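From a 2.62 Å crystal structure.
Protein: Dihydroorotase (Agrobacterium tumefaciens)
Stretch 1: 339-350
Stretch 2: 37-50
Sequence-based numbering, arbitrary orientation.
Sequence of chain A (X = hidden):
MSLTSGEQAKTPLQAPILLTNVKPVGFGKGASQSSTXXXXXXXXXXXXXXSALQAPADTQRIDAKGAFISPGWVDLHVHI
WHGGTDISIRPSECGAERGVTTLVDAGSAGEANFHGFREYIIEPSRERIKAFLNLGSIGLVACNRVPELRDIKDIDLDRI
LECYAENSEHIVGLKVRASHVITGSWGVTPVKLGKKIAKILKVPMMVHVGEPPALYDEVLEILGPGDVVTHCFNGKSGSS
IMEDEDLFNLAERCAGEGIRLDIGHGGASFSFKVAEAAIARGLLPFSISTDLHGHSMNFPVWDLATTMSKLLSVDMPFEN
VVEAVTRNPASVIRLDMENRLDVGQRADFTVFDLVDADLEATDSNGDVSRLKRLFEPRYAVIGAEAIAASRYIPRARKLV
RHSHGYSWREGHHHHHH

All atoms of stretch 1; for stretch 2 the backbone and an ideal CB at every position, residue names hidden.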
# COMPACT_ATOMS: atom_id res chain seq x y z
N ASN A 339 7.71 41.64 33.28
CA ASN A 339 7.28 42.31 34.50
C ASN A 339 6.57 41.40 35.46
O ASN A 339 5.70 41.85 36.20
CB ASN A 339 6.35 43.49 34.15
CG ASN A 339 7.07 44.61 33.40
OD1 ASN A 339 7.57 44.42 32.28
ND2 ASN A 339 7.12 45.79 34.02
N ARG A 340 6.92 40.12 35.48
CA ARG A 340 6.25 39.16 36.34
C ARG A 340 6.28 39.43 37.84
O ARG A 340 5.44 38.93 38.57
CB ARG A 340 6.77 37.76 36.05
CG ARG A 340 6.39 37.26 34.67
CD ARG A 340 4.99 36.70 34.64
NE ARG A 340 5.04 35.25 34.57
CZ ARG A 340 4.27 34.51 33.78
NH1 ARG A 340 3.37 35.09 32.98
NH2 ARG A 340 4.40 33.19 33.78
N LEU A 341 7.25 40.23 38.29
CA LEU A 341 7.37 40.56 39.72
C LEU A 341 6.55 41.80 40.09
O LEU A 341 6.37 42.09 41.27
CB LEU A 341 8.84 40.75 40.11
CG LEU A 341 9.47 39.81 41.14
CD1 LEU A 341 8.50 38.74 41.58
CD2 LEU A 341 10.71 39.19 40.56
N ASP A 342 6.05 42.51 39.08
CA ASP A 342 5.24 43.72 39.26
C ASP A 342 4.08 43.48 40.21
O ASP A 342 3.63 42.34 40.38
CB ASP A 342 4.65 44.16 37.92
CG ASP A 342 5.59 45.05 37.13
OD1 ASP A 342 6.82 44.84 37.14
OD2 ASP A 342 5.06 45.97 36.46
N VAL A 343 3.58 44.54 40.83
CA VAL A 343 2.45 44.39 41.73
C VAL A 343 1.22 44.19 40.87
O VAL A 343 1.11 44.77 39.79
CB VAL A 343 2.25 45.64 42.64
CG1 VAL A 343 0.87 45.63 43.27
CG2 VAL A 343 3.29 45.64 43.74
N GLY A 344 0.29 43.36 41.33
CA GLY A 344 -0.91 43.12 40.55
C GLY A 344 -0.78 41.93 39.61
O GLY A 344 -1.79 41.34 39.21
N GLN A 345 0.46 41.59 39.24
CA GLN A 345 0.69 40.45 38.37
C GLN A 345 0.31 39.14 39.06
O GLN A 345 0.61 38.98 40.23
CB GLN A 345 2.15 40.41 37.91
CG GLN A 345 2.44 41.24 36.68
CD GLN A 345 2.25 40.46 35.39
OE1 GLN A 345 3.03 40.60 34.45
NE2 GLN A 345 1.28 39.60 35.13
N ARG A 346 -0.36 38.25 38.36
CA ARG A 346 -0.76 36.99 38.98
C ARG A 346 0.47 36.19 39.36
O ARG A 346 1.35 35.98 38.54
CB ARG A 346 -1.60 36.16 38.02
CG ARG A 346 -2.27 35.00 38.72
CD ARG A 346 -2.73 33.92 37.75
NE ARG A 346 -3.52 32.91 38.46
CZ ARG A 346 -3.58 31.63 38.10
NH1 ARG A 346 -2.90 31.21 37.04
NH2 ARG A 346 -4.33 30.78 38.80
N ALA A 347 0.54 35.76 40.62
CA ALA A 347 1.70 35.00 41.10
C ALA A 347 1.79 33.69 40.34
O ALA A 347 0.82 32.94 40.26
CB ALA A 347 1.58 34.75 42.58
N ASP A 348 2.96 33.42 39.79
CA ASP A 348 3.17 32.19 39.03
C ASP A 348 4.66 31.86 39.12
O ASP A 348 5.42 32.04 38.16
CB ASP A 348 2.73 32.41 37.58
CG ASP A 348 2.71 31.12 36.78
OD1 ASP A 348 2.24 31.11 35.62
OD2 ASP A 348 3.19 30.10 37.32
N PHE A 349 5.08 31.36 40.29
CA PHE A 349 6.49 31.05 40.52
C PHE A 349 6.83 29.56 40.68
O PHE A 349 5.98 28.69 40.59
CB PHE A 349 6.99 31.78 41.77
CG PHE A 349 6.55 33.21 41.86
CD1 PHE A 349 5.76 33.61 42.92
CD2 PHE A 349 6.90 34.13 40.90
CE1 PHE A 349 5.33 34.92 43.03
CE2 PHE A 349 6.48 35.46 40.99
CZ PHE A 349 5.70 35.86 42.06
N THR A 350 8.10 29.31 40.92
CA THR A 350 8.61 27.97 41.15
C THR A 350 9.84 28.19 42.02
O THR A 350 10.84 28.77 41.59
CB THR A 350 8.97 27.21 39.84
OG1 THR A 350 9.72 26.03 40.15
CG2 THR A 350 9.77 28.09 38.90
N UNK A 37 11.18 39.23 49.76
CA UNK A 37 9.99 38.57 50.27
C UNK A 37 8.87 38.96 49.29
O UNK A 37 8.88 40.08 48.76
CB UNK A 37 9.68 38.97 51.71
N UNK A 38 7.94 38.06 49.02
CA UNK A 38 6.85 38.35 48.11
C UNK A 38 5.52 38.07 48.80
O UNK A 38 5.36 37.04 49.45
CB UNK A 38 6.98 37.53 46.83
N UNK A 39 4.59 39.00 48.66
CA UNK A 39 3.27 38.86 49.26
C UNK A 39 2.20 38.61 48.18
O UNK A 39 2.00 39.43 47.28
CB UNK A 39 2.93 40.11 50.07
N UNK A 40 1.52 37.47 48.27
CA UNK A 40 0.48 37.13 47.31
C UNK A 40 -0.90 37.39 47.93
O UNK A 40 -1.18 36.94 49.05
CB UNK A 40 0.61 35.67 46.87
N UNK A 41 -1.74 38.13 47.21
CA UNK A 41 -3.08 38.43 47.70
C UNK A 41 -4.02 37.25 47.51
O UNK A 41 -3.77 36.38 46.68
CB UNK A 41 -3.64 39.66 46.99
N UNK A 42 -5.10 37.21 48.30
CA UNK A 42 -6.07 36.14 48.20
C UNK A 42 -6.60 35.94 46.78
O UNK A 42 -7.19 34.90 46.46
CB UNK A 42 -7.24 36.42 49.15
N UNK A 43 -6.40 36.96 45.94
CA UNK A 43 -6.81 36.91 44.54
C UNK A 43 -5.65 36.36 43.68
O UNK A 43 -5.68 36.41 42.45
CB UNK A 43 -7.24 38.30 44.06
N UNK A 44 -4.64 35.83 44.36
CA UNK A 44 -3.49 35.27 43.68
C UNK A 44 -2.64 36.30 42.95
O UNK A 44 -1.98 35.98 41.97
CB UNK A 44 -3.96 34.21 42.69
N UNK A 45 -2.66 37.54 43.42
CA UNK A 45 -1.87 38.58 42.78
C UNK A 45 -0.85 39.19 43.73
O UNK A 45 -1.12 39.38 44.92
CB UNK A 45 -2.79 39.67 42.23
N UNK A 46 0.33 39.47 43.19
CA UNK A 46 1.43 40.04 43.95
C UNK A 46 1.04 41.39 44.58
O UNK A 46 0.91 42.40 43.89
CB UNK A 46 2.65 40.21 43.05
N UNK A 47 0.86 41.38 45.90
CA UNK A 47 0.48 42.58 46.64
C UNK A 47 1.70 43.44 46.89
O UNK A 47 1.65 44.67 46.76
CB UNK A 47 -0.20 42.22 47.96
N UNK A 48 2.81 42.80 47.24
CA UNK A 48 4.03 43.53 47.51
C UNK A 48 5.30 42.70 47.36
O UNK A 48 5.28 41.47 47.42
CB UNK A 48 3.97 44.11 48.93
N UNK A 49 6.42 43.39 47.17
CA UNK A 49 7.72 42.75 47.05
C UNK A 49 8.76 43.66 47.71
O UNK A 49 8.96 44.80 47.28
CB UNK A 49 8.07 42.47 45.59
N UNK A 50 9.40 43.15 48.75
CA UNK A 50 10.39 43.96 49.44
C UNK A 50 11.23 43.21 50.45
O UNK A 50 10.93 42.07 50.81
CB UNK A 50 9.69 45.12 50.15

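Position 37 has strand angles (-129/144) and no atom of stretch 1 within 5.5 Å of its ideal CB, so stretch 1 sets no preference; the residue is D37.

At 38 the CA-to-CB bond points toward stretch 1, and the ideal CB lies 4.9 Å from F349 CE1, with L341 also in reach of a longer chain. Branched or long aliphatic groups would suit. The residue is I38: its CD1 lies over one face of the F349 ring and reaches L341 CD1 at 3.9 Å.

Position 39 is out of reach, so many residues would do; it is L39.

Position 40 again points toward stretch 1, its ideal CB 4.5 Å from A347 CB. The surroundings are apolar, favouring a medium-sized aliphatic chain. I40 places CD1 3.3 Å from A347 CB and 3.8 Å from F349 CE1, at the ring edge.

Positions 41 to 44 form a type I turn. Neither 41 (-79/158) nor 42 (-53/-17) demands glycine by its angles, yet they are G41 and G42. At 43 small polar residues common in turns would fit; D43 accepts a hydrogen bond from the backbone N of 45 through OD2 (3.2 Å).

At 44 phi is positive (67/27), favouring glycine, with asparagine or aspartate as alternatives; an ideal CB would sit 4.4 Å from R346 CG. The residue is G44, whose O accepts a hydrogen bond from A347 N (2.9 Å).

Position 45 is bridged to R346 through the backbone, CA to CA 4.3 Å. Its CB points sideways, 3.6 Å from G344 O, so a long flexible chain could run past that carbonyl. K45 does so, extended (m, t, t, t), with CD 3.3 Å from G344 O and its end leading away.

Position 46 is the most constrained. Its N donates to Q345 O (3.0 Å) and its O accepts from G344 N (2.8 Å), while the CB points toward stretch 1, 3.5 Å from D342 O. Beyond lie L341, A347 and F349, a setting for isoleucine, leucine or methionine. I46 has the largest area covered by stretch 1; its CD1 reaches F349 CZ at 3.6 Å and R340 O at 3.1 Å.

At 47 and 48 the CB points away, leaving the choice loose. They are A47, whose O lies 3.6 Å from V343 CG2, and A48.

Position 49 turns back toward stretch 1, its ideal CB 4.7 Å from L341 O; a beta-branched or other compact aliphatic residue suits its strand angles. V49, rotamer t, brings CG2 to 3.7 Å from L341 O.

Position 50 is out of reach; it is G50.

Stretch 2 37-50: DILIGGDGKIAAVG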
# COMPACT_ATOMS: atom_id res chain seq x y z
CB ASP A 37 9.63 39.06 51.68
CG ASP A 37 10.71 38.75 52.73
OD1 ASP A 37 10.43 39.00 53.92
OD2 ASP A 37 11.82 38.29 52.38
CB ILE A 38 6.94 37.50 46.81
CG1 ILE A 38 8.35 37.62 46.21
CG2 ILE A 38 5.92 37.98 45.78
CD1 ILE A 38 8.57 36.77 44.97
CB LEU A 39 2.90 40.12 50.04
CG LEU A 39 1.54 40.06 50.74
CD1 LEU A 39 1.64 39.08 51.88
CD2 LEU A 39 1.16 41.42 51.27
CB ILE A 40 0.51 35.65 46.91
CG1 ILE A 40 1.95 35.20 46.62
CG2 ILE A 40 -0.37 35.45 45.68
CD1 ILE A 40 2.61 35.89 45.48
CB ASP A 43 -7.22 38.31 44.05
CG ASP A 43 -6.10 39.34 44.19
OD1 ASP A 43 -6.23 40.43 43.59
OD2 ASP A 43 -5.11 39.06 44.91
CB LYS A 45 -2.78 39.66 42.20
CG LYS A 45 -3.67 39.15 41.09
CD LYS A 45 -4.58 40.22 40.52
CE LYS A 45 -5.47 39.62 39.43
NZ LYS A 45 -6.47 40.59 38.87
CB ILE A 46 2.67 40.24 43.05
CG1 ILE A 46 3.02 38.91 42.36
CG2 ILE A 46 3.85 40.75 43.88
CD1 ILE A 46 4.08 39.03 41.30
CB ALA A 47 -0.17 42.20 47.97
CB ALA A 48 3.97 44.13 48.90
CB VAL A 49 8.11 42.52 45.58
CG1 VAL A 49 9.47 41.83 45.49
CG2 VAL A 49 7.04 41.70 44.90
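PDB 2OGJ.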